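Local coordinates for surface layer protein (Geobacillus stearothermophilus, PDB 4UJ7) that probably builds the self-assembling surface layer of the bacterial cell, this chain being a two-domain, calcium-binding piece of the longer protein, at residues A[89-94]-A[98-103]; A[113-118]-A[199-204]; A[138-143]-A[157-162]. All blocks are in the same frame, centred on the assembly; numbering follows the deposited sequence.

Interaction 1: A[89-94]-A[98-103]; sequences ITIKSG and VKVPVN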
loop_
_atom_site.group_PDB
_atom_site.type_symbol
_atom_site.label_atom_id
_atom_site.label_comp_id
_atom_site.label_asym_id
_atom_site.label_seq_id
_atom_site.Cartn_x
_atom_site.Cartn_y
_atom_site.Cartn_z
ATOM N N ILE A 89 2.279 0.473 -17.692
ATOM C CA ILE A 89 2.040 1.784 -17.076
ATOM C C ILE A 89 3.297 2.632 -17.290
ATOM O O ILE A 89 4.409 2.245 -16.885
ATOM C CB ILE A 89 1.766 1.739 -15.537
ATOM C CG1 ILE A 89 0.579 0.845 -15.134
ATOM C CG2 ILE A 89 1.565 3.154 -14.971
ATOM C CD1 ILE A 89 -0.682 1.014 -15.971
ATOM N N THR A 90 3.130 3.784 -17.923
ATOM C CA THR A 90 4.229 4.721 -18.081
ATOM C C THR A 90 4.113 5.793 -17.010
ATOM O O THR A 90 3.079 6.464 -16.887
ATOM C CB THR A 90 4.256 5.351 -19.499
ATOM O OG1 THR A 90 4.418 4.318 -20.479
ATOM C CG2 THR A 90 5.387 6.367 -19.622
ATOM N N ILE A 91 5.162 5.947 -16.207
ATOM C CA ILE A 91 5.223 6.972 -15.177
ATOM C C ILE A 91 6.263 7.980 -15.642
ATOM O O ILE A 91 7.413 7.605 -15.888
ATOM C CB ILE A 91 5.621 6.329 -13.831
ATOM C CG1 ILE A 91 4.602 5.250 -13.451
ATOM C CG2 ILE A 91 5.740 7.381 -12.771
ATOM C CD1 ILE A 91 5.196 4.158 -12.596
ATOM N N LYS A 92 5.869 9.246 -15.779
ATOM C CA LYS A 92 6.755 10.279 -16.331
ATOM C C LYS A 92 6.829 11.499 -15.427
ATOM O O LYS A 92 5.805 11.959 -14.867
ATOM C CB LYS A 92 6.282 10.708 -17.728
ATOM C CG LYS A 92 7.336 11.356 -18.625
ATOM C CD LYS A 92 6.880 11.359 -20.093
ATOM C CE LYS A 92 6.965 9.972 -20.737
ATOM N NZ LYS A 92 6.162 9.728 -21.984
ATOM N N SER A 93 8.031 12.042 -15.302
ATOM C CA SER A 93 8.259 13.323 -14.646
ATOM C C SER A 93 9.394 14.049 -15.361
ATOM O O SER A 93 10.522 13.566 -15.360
ATOM C CB SER A 93 8.616 13.118 -13.182
ATOM O OG SER A 93 8.658 14.370 -12.532
ATOM N N GLY A 94 9.097 15.191 -15.982
ATOM C CA GLY A 94 10.092 15.887 -16.780
ATOM C C GLY A 94 10.625 14.971 -17.859
ATOM O O GLY A 94 9.850 14.381 -18.594
ATOM N N VAL A 98 9.618 5.724 -16.260
ATOM C CA VAL A 98 9.686 4.279 -16.031
ATOM C C VAL A 98 8.439 3.608 -16.594
ATOM O O VAL A 98 7.314 4.074 -16.352
ATOM C CB VAL A 98 9.839 3.949 -14.532
ATOM C CG1 VAL A 98 9.908 2.439 -14.299
ATOM C CG2 VAL A 98 11.081 4.627 -13.985
ATOM N N LYS A 99 8.631 2.535 -17.375
ATOM C CA LYS A 99 7.532 1.730 -17.903
ATOM C C LYS A 99 7.423 0.443 -17.088
ATOM O O LYS A 99 8.365 -0.361 -17.065
ATOM C CB LYS A 99 7.731 1.438 -19.396
ATOM C CG LYS A 99 7.545 2.686 -20.256
ATOM C CD LYS A 99 7.666 2.393 -21.745
ATOM C CE LYS A 99 7.359 3.626 -22.599
ATOM N NZ LYS A 99 5.889 3.837 -22.804
ATOM N N VAL A 100 6.288 0.261 -16.412
ATOM C CA VAL A 100 6.080 -0.866 -15.486
ATOM C C VAL A 100 5.152 -1.864 -16.178
ATOM O O VAL A 100 4.038 -1.489 -16.580
ATOM C CB VAL A 100 5.417 -0.390 -14.172
ATOM C CG1 VAL A 100 5.157 -1.573 -13.240
ATOM C CG2 VAL A 100 6.265 0.656 -13.462
ATOM N N PRO A 101 5.599 -3.121 -16.351
ATOM C CA PRO A 101 4.768 -4.154 -16.941
ATOM C C PRO A 101 3.473 -4.377 -16.164
ATOM O O PRO A 101 3.455 -4.239 -14.937
ATOM C CB PRO A 101 5.651 -5.420 -16.831
ATOM C CG PRO A 101 7.044 -4.903 -16.788
ATOM C CD PRO A 101 6.974 -3.597 -16.070
ATOM N N VAL A 102 2.396 -4.679 -16.896
ATOM C CA VAL A 102 1.103 -5.057 -16.310
ATOM C C VAL A 102 0.547 -6.288 -17.008
ATOM O O VAL A 102 0.486 -6.321 -18.233
ATOM C CB VAL A 102 0.037 -3.940 -16.449
ATOM C CG1 VAL A 102 -1.277 -4.362 -15.809
ATOM C CG2 VAL A 102 0.516 -2.647 -15.822
ATOM N N ASN A 103 0.145 -7.281 -16.218
ATOM C CA ASN A 103 -0.517 -8.464 -16.746
ATOM C C ASN A 103 -1.851 -8.666 -16.030
ATOM O O ASN A 103 -1.913 -8.749 -14.786
ATOM C CB ASN A 103 0.395 -9.694 -16.607
ATOM C CG ASN A 103 -0.046 -10.857 -17.478
ATOM O OD1 ASN A 103 -0.562 -10.669 -18.583
ATOM N ND2 ASN A 103 0.167 -12.071 -16.985
#
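With Thr90 OG1 anti to its own carbonyl carbon (chi1 -60°) and the Lys99 chain extended until its last torsion bends it (chi4 -82°), the hydroxyl and the ammonium group meet over one face of the sheet. The two side chains run alongside one another in the same direction, and Lys99 NZ donates a hydrogen bond to Thr90 OG1 at 2.8 Å; Lys99 CG also passes 3.5 Å from Thr90 OG1. The pair sits at a non-hydrogen-bonded position of two antiparallel strands, CA to CA 4.5 Å. Thr90 OG1 also bonds to Asp56 OD2, with which Lys99 NZ makes a long, weak ion pair, so the hydroxyl stands between an ammonium group and a carboxylate. A valine in place of Thr90 would probably leave Lys99 NZ without its hydroxyl acceptor and its end freer to turn. The flanking pairs are hydrogen-bonded ones. Ile89 and Val100 exchange two bonds, the shorter from Val100 N to Ile89 O at 2.8 Å (N-H...O 171°), and Ile91 and Val98 exchange two more. On the other face the touching side chains are aliphatic. Ile89 CG1 touches Val102 CG2 at 3.6 Å, one side chain passing aslant of the other, and Ile91 CD1 lies 3.8 Å from Val100 CG2, methyl against methyl at a slant. This face turns inward: Ile91 and Val100 pack on Phe35 of strand 32-41, and Ile89 on Val63 of strand 61-65. On its far edge, strand 85-93 pairs with strand 52-55. A polar pair on one face and aliphatic packing on the other, on neighbouring antiparallel strands joined by a short turn, make this a beta hairpin in one sheet of the immunoglobulin-like sandwich of a BIG2 domain.

Interaction 2: A[113-118]-A[199-204]; sequences YQIKVL and LTVKLG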
loop_
_atom_site.group_PDB
_atom_site.type_symbol
_atom_site.label_atom_id
_atom_site.label_comp_id
_atom_site.label_asym_id
_atom_site.label_seq_id
_atom_site.Cartn_x
_atom_site.Cartn_y
_atom_site.Cartn_z
ATOM N N TYR A 113 -1.845 -15.564 1.040
ATOM C CA TYR A 113 -2.372 -14.236 1.359
ATOM C C TYR A 113 -1.226 -13.275 1.562
ATOM O O TYR A 113 -0.136 -13.683 1.959
ATOM C CB TYR A 113 -3.262 -14.285 2.605
ATOM C CG TYR A 113 -4.314 -15.355 2.501
ATOM C CD1 TYR A 113 -4.046 -16.666 2.907
ATOM C CD2 TYR A 113 -5.563 -15.079 1.934
ATOM C CE1 TYR A 113 -4.995 -17.666 2.777
ATOM C CE2 TYR A 113 -6.529 -16.073 1.812
ATOM C CZ TYR A 113 -6.233 -17.366 2.237
ATOM O OH TYR A 113 -7.163 -18.379 2.121
ATOM N N GLN A 114 -1.477 -12.006 1.254
ATOM C CA GLN A 114 -0.509 -10.948 1.493
ATOM C C GLN A 114 -1.165 -9.892 2.358
ATOM O O GLN A 114 -2.250 -9.391 2.037
ATOM C CB GLN A 114 -0.001 -10.327 0.187
ATOM C CG GLN A 114 0.898 -11.261 -0.614
ATOM C CD GLN A 114 1.256 -10.741 -1.998
ATOM O OE1 GLN A 114 1.009 -9.571 -2.332
ATOM N NE2 GLN A 114 1.869 -11.615 -2.811
ATOM N N ILE A 115 -0.480 -9.574 3.458
ATOM C CA ILE A 115 -0.859 -8.495 4.345
ATOM C C ILE A 115 -0.059 -7.272 3.913
ATOM O O ILE A 115 1.175 -7.238 3.998
ATOM C CB ILE A 115 -0.587 -8.876 5.814
ATOM C CG1 ILE A 115 -1.349 -10.167 6.167
ATOM C CG2 ILE A 115 -0.951 -7.706 6.725
ATOM C CD1 ILE A 115 -0.898 -10.846 7.453
ATOM N N LYS A 116 -0.778 -6.280 3.406
ATOM C CA LYS A 116 -0.163 -5.131 2.778
ATOM C C LYS A 116 -0.264 -3.862 3.638
ATOM O O LYS A 116 -1.360 -3.470 4.039
ATOM C CB LYS A 116 -0.864 -4.878 1.448
ATOM C CG LYS A 116 -0.315 -3.702 0.698
ATOM C CD LYS A 116 0.730 -4.167 -0.281
ATOM C CE LYS A 116 1.358 -2.958 -0.942
ATOM N NZ LYS A 116 2.430 -2.410 -0.068
ATOM N N VAL A 117 0.877 -3.222 3.890
ATOM C CA VAL A 117 0.918 -1.920 4.583
ATOM C C VAL A 117 0.911 -0.825 3.525
ATOM O O VAL A 117 1.855 -0.724 2.721
ATOM C CB VAL A 117 2.185 -1.800 5.460
ATOM C CG1 VAL A 117 2.282 -0.424 6.127
ATOM C CG2 VAL A 117 2.236 -2.923 6.479
ATOM N N LEU A 118 -0.141 -0.010 3.522
ATOM C CA LEU A 118 -0.318 1.006 2.467
ATOM C C LEU A 118 0.471 2.287 2.717
ATOM O O LEU A 118 0.900 2.957 1.769
ATOM C CB LEU A 118 -1.794 1.321 2.276
ATOM C CG LEU A 118 -2.705 0.188 1.785
ATOM C CD1 LEU A 118 -4.158 0.646 1.855
ATOM C CD2 LEU A 118 -2.338 -0.273 0.381
ATOM N N LEU A 199 0.132 -7.282 15.227
ATOM C CA LEU A 199 -1.268 -7.524 14.887
ATOM C C LEU A 199 -1.451 -8.878 14.250
ATOM O O LEU A 199 -0.690 -9.264 13.378
ATOM C CB LEU A 199 -1.796 -6.441 13.942
ATOM C CG LEU A 199 -1.590 -5.001 14.404
ATOM C CD1 LEU A 199 -2.152 -4.015 13.379
ATOM C CD2 LEU A 199 -2.230 -4.771 15.773
ATOM N N THR A 200 -2.491 -9.586 14.677
ATOM C CA THR A 200 -2.797 -10.922 14.155
ATOM C C THR A 200 -3.982 -10.850 13.213
ATOM O O THR A 200 -5.021 -10.266 13.550
ATOM C CB THR A 200 -3.047 -11.924 15.306
ATOM O OG1 THR A 200 -1.890 -11.936 16.150
ATOM C CG2 THR A 200 -3.285 -13.336 14.776
ATOM N N VAL A 201 -3.826 -11.452 12.030
ATOM C CA VAL A 201 -4.862 -11.427 11.012
ATOM C C VAL A 201 -5.513 -12.809 10.916
ATOM O O VAL A 201 -4.826 -13.799 10.655
ATOM C CB VAL A 201 -4.244 -11.079 9.636
ATOM C CG1 VAL A 201 -5.318 -10.991 8.571
ATOM C CG2 VAL A 201 -3.447 -9.780 9.705
ATOM N N LYS A 202 -6.825 -12.854 11.116
ATOM C CA LYS A 202 -7.572 -14.115 11.114
ATOM C C LYS A 202 -8.691 -14.099 10.088
ATOM O O LYS A 202 -9.321 -13.070 9.860
ATOM C CB LYS A 202 -8.162 -14.385 12.504
ATOM C CG LYS A 202 -7.123 -14.767 13.553
ATOM C CD LYS A 202 -7.810 -15.361 14.769
ATOM C CE LYS A 202 -6.915 -15.310 15.992
ATOM N NZ LYS A 202 -7.746 -15.508 17.211
ATOM N N LEU A 203 -8.932 -15.250 9.463
ATOM C CA LEU A 203 -10.115 -15.441 8.625
ATOM C C LEU A 203 -10.995 -16.409 9.389
ATOM O O LEU A 203 -10.720 -17.604 9.430
ATOM C CB LEU A 203 -9.719 -15.972 7.245
ATOM C CG LEU A 203 -10.796 -16.139 6.165
ATOM C CD1 LEU A 203 -11.566 -14.845 5.924
ATOM C CD2 LEU A 203 -10.165 -16.638 4.871
ATOM N N GLY A 204 -12.021 -15.870 10.037
ATOM C CA GLY A 204 -12.761 -16.608 11.065
ATOM C C GLY A 204 -11.834 -17.065 12.179
ATOM O O GLY A 204 -11.224 -16.246 12.868
#
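Ile115 and Val201 meet end on, tip to tip, methyl against methyl, with Ile115 CD1 3.6 Å from Val201 CG2. Ile115 owes its reach to two torsions: CG1 lies anti to the carbonyl carbon (chi1 -57°), and the chain then continues extended (chi2 165°), which carries CD1 farthest from the backbone. Val201 answers with its CG2 branch, the one beside its backbone N. The delta methyl of Ile115 also comes within 4.0 Å of Val201 CB, so it rests against the CB-CG2 side of the valine. Farther along, Tyr113 and Leu203 come together more loosely. The phenol oxygen Tyr113 OH, at the far end of its ring, is 4.4 Å from Leu203 CD2, a grazing approach at a less buried position. No hydrogen bond joins the two segments, and the Ile115 and Val201 CA atoms stand 8.3 Å apart, a spacing bridged by side chains alone. The two strands therefore face each other from different sheets of a beta sandwich, here the second of the two BIG2 domains. Strand 110-117 is paired with strand 135-144, while strand 195-203 runs between 206-216 and 158-160. Around the central pair, Ile115 also packs on Val211 of strand 206-216, and Val201 on Val157 and on Ile159 of strand 158-160.

Interaction 3: A[138-143]-A[157-162]; sequences LKVYAV and VTITSE. With CA (calcium ion), chain D.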
loop_
_atom_site.group_PDB
_atom_site.type_symbol
_atom_site.label_atom_id
_atom_site.label_comp_id
_atom_site.label_asym_id
_atom_site.label_seq_id
_atom_site.Cartn_x
_atom_site.Cartn_y
_atom_site.Cartn_z
ATOM N N LEU A 138 -4.066 -0.863 6.369
ATOM C CA LEU A 138 -3.787 -2.238 5.927
ATOM C C LEU A 138 -4.836 -2.770 4.968
ATOM O O LEU A 138 -6.026 -2.471 5.101
ATOM C CB LEU A 138 -3.759 -3.183 7.145
ATOM C CG LEU A 138 -2.765 -2.829 8.253
ATOM C CD1 LEU A 138 -2.987 -3.757 9.441
ATOM C CD2 LEU A 138 -1.310 -2.876 7.788
ATOM N N LYS A 139 -4.381 -3.558 3.992
ATOM C CA LYS A 139 -5.283 -4.409 3.222
ATOM C C LYS A 139 -4.771 -5.848 3.288
ATOM O O LYS A 139 -3.593 -6.089 3.558
ATOM C CB LYS A 139 -5.398 -3.939 1.765
ATOM C CG LYS A 139 -6.417 -2.819 1.567
ATOM C CD LYS A 139 -6.438 -2.400 0.097
ATOM C CE LYS A 139 -7.561 -1.412 -0.166
ATOM N NZ LYS A 139 -8.876 -2.072 -0.021
ATOM N N VAL A 140 -5.679 -6.791 3.078
ATOM C CA VAL A 140 -5.296 -8.193 2.970
ATOM C C VAL A 140 -5.771 -8.725 1.618
ATOM O O VAL A 140 -6.956 -8.643 1.309
ATOM C CB VAL A 140 -5.850 -9.052 4.131
ATOM C CG1 VAL A 140 -5.341 -10.487 4.024
ATOM C CG2 VAL A 140 -5.425 -8.476 5.484
ATOM N N TYR A 141 -4.825 -9.226 0.815
ATOM C CA TYR A 141 -5.130 -9.793 -0.506
ATOM C C TYR A 141 -5.059 -11.305 -0.544
ATOM O O TYR A 141 -4.209 -11.923 0.108
ATOM C CB TYR A 141 -4.157 -9.259 -1.560
ATOM C CG TYR A 141 -4.191 -7.762 -1.737
ATOM C CD1 TYR A 141 -5.248 -7.148 -2.393
ATOM C CD2 TYR A 141 -3.173 -6.967 -1.231
ATOM C CE1 TYR A 141 -5.290 -5.771 -2.553
ATOM C CE2 TYR A 141 -3.201 -5.596 -1.379
ATOM C CZ TYR A 141 -4.259 -5.010 -2.039
ATOM O OH TYR A 141 -4.273 -3.648 -2.206
ATOM N N ALA A 142 -5.949 -11.886 -1.342
ATOM C CA ALA A 142 -5.819 -13.278 -1.763
ATOM C C ALA A 142 -5.009 -13.360 -3.077
ATOM O O ALA A 142 -5.233 -12.582 -4.014
ATOM C CB ALA A 142 -7.187 -13.912 -1.914
ATOM N N VAL A 143 -4.083 -14.314 -3.137
ATOM C CA VAL A 143 -3.107 -14.414 -4.221
ATOM C C VAL A 143 -3.103 -15.838 -4.786
ATOM O O VAL A 143 -3.026 -16.791 -4.017
ATOM C CB VAL A 143 -1.700 -14.030 -3.691
ATOM C CG1 VAL A 143 -0.642 -14.159 -4.768
ATOM C CG2 VAL A 143 -1.718 -12.607 -3.146
ATOM N N VAL A 157 -11.611 -10.437 6.987
ATOM C CA VAL A 157 -10.666 -10.807 8.031
ATOM C C VAL A 157 -10.984 -10.055 9.317
ATOM O O VAL A 157 -11.740 -9.078 9.311
ATOM C CB VAL A 157 -9.185 -10.555 7.619
ATOM C CG1 VAL A 157 -8.824 -11.288 6.331
ATOM C CG2 VAL A 157 -8.878 -9.065 7.474
ATOM N N THR A 158 -10.416 -10.530 10.423
ATOM C CA THR A 158 -10.418 -9.790 11.672
ATOM C C THR A 158 -8.956 -9.548 12.070
ATOM O O THR A 158 -8.125 -10.451 11.956
ATOM C CB THR A 158 -11.188 -10.565 12.763
ATOM O OG1 THR A 158 -12.494 -10.873 12.266
ATOM C CG2 THR A 158 -11.323 -9.751 14.039
ATOM N N ILE A 159 -8.639 -8.314 12.473
ATOM C CA ILE A 159 -7.271 -7.947 12.879
ATOM C C ILE A 159 -7.301 -7.453 14.325
ATOM O O ILE A 159 -8.063 -6.549 14.671
ATOM C CB ILE A 159 -6.653 -6.881 11.936
ATOM C CG1 ILE A 159 -6.603 -7.442 10.504
ATOM C CG2 ILE A 159 -5.240 -6.504 12.378
ATOM C CD1 ILE A 159 -5.964 -6.525 9.482
ATOM N N THR A 160 -6.463 -8.065 15.163
ATOM C CA THR A 160 -6.435 -7.773 16.594
ATOM C C THR A 160 -5.007 -7.628 17.111
ATOM O O THR A 160 -4.061 -8.163 16.529
ATOM C CB THR A 160 -7.101 -8.902 17.413
ATOM O OG1 THR A 160 -6.453 -10.150 17.140
ATOM C CG2 THR A 160 -8.599 -9.012 17.081
ATOM N N SER A 161 -4.870 -6.903 18.215
ATOM C CA SER A 161 -3.626 -6.869 18.974
ATOM C C SER A 161 -3.825 -7.670 20.254
ATOM O O SER A 161 -4.938 -8.113 20.549
ATOM C CB SER A 161 -3.278 -5.427 19.325
ATOM O OG SER A 161 -4.311 -4.842 20.107
ATOM N N GLU A 162 -2.759 -7.801 21.041
ATOM C CA GLU A 162 -2.847 -8.523 22.312
ATOM C C GLU A 162 -4.011 -8.018 23.184
ATOM O O GLU A 162 -4.275 -6.814 23.261
ATOM C CB GLU A 162 -1.521 -8.449 23.082
ATOM C CG GLU A 162 -1.057 -7.027 23.378
ATOM C CD GLU A 162 0.257 -6.925 24.109
ATOM O OE1 GLU A 162 0.840 -7.990 24.460
ATOM O OE2 GLU A 162 0.727 -5.786 24.322
HETATM CA CA CA D . 0.596 -3.653 23.500
HETATM O O HOH W 1 -1.798 -3.487 23.781
#
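Leu138 and Val140 on one side meet Val157 and Ile159 on the other through methyl groups alone. Leu138 CD1 approaches Ile159 CD1 to 4.1 Å, the two side chains slanting across each other, and Val140 CG2 meets Val157 CG2 at 4.0 Å. Val140 CG2 also lies at the looser distance of 4.5 Å from Ile159 CD1, so the isoleucine tip lies against Leu138 and, more loosely, near Val140. With CG1 anti to the carbonyl carbon (chi1 -56°), Val157 CG2 is left between the backbone N and that carbon, facing Val140. This is the interior of the immunoglobulin-like BIG2 sandwich: strand 135-144 belongs to one sheet and strand 158-160 lies at the edge of the other, with no hydrogen bond between them. Leu199 of strand 195-203 packs on both Leu138 and Ile159, and Tyr184 lies against Leu138 and Val157 while its hydroxyl bonds to Ile159 N. On the opposite side of strand 135-144, the buried Lys139 makes salt bridges from NZ to Asp152 and Asp181, so its charge is met by two acids. Beyond the packed pairs, 157-162 runs out to a calcium ion. Glu162 extends beyond CG and gives OE2 to the metal at 2.3 Å, while a water binds at 2.4 Å from the calcium ion. Asp165, Asn167, Glu197 and the backbone oxygen of Val169 also bind the ion, and Glu162 OE1, the oxygen turned from the metal, is held by a hydrogen bond to Thr166 OG1.

In the fold
Interaction 1 joins neighbouring strands within one sheet of the first BIG2 domain, so backbone hydrogen bonds carry it; it is mostly buried, its aliphatic face turned into the sandwich and Lys99 exposed on the other. Interactions 2 and 3 lie in the second domain, their centres about 3 Å apart, and span the two sheets of one sandwich by side chains alone. They share neighbours: 110-117 pairs with 135-144, and 195-203 with 158-160, where probable hydrogen bonds link Thr200 N to Thr160 O and Thr158 N to Lys202 O. Interaction 3 is fully buried, whereas interaction 2 is only partly so. Interaction 1 stands about 29 Å from both, centre to centre.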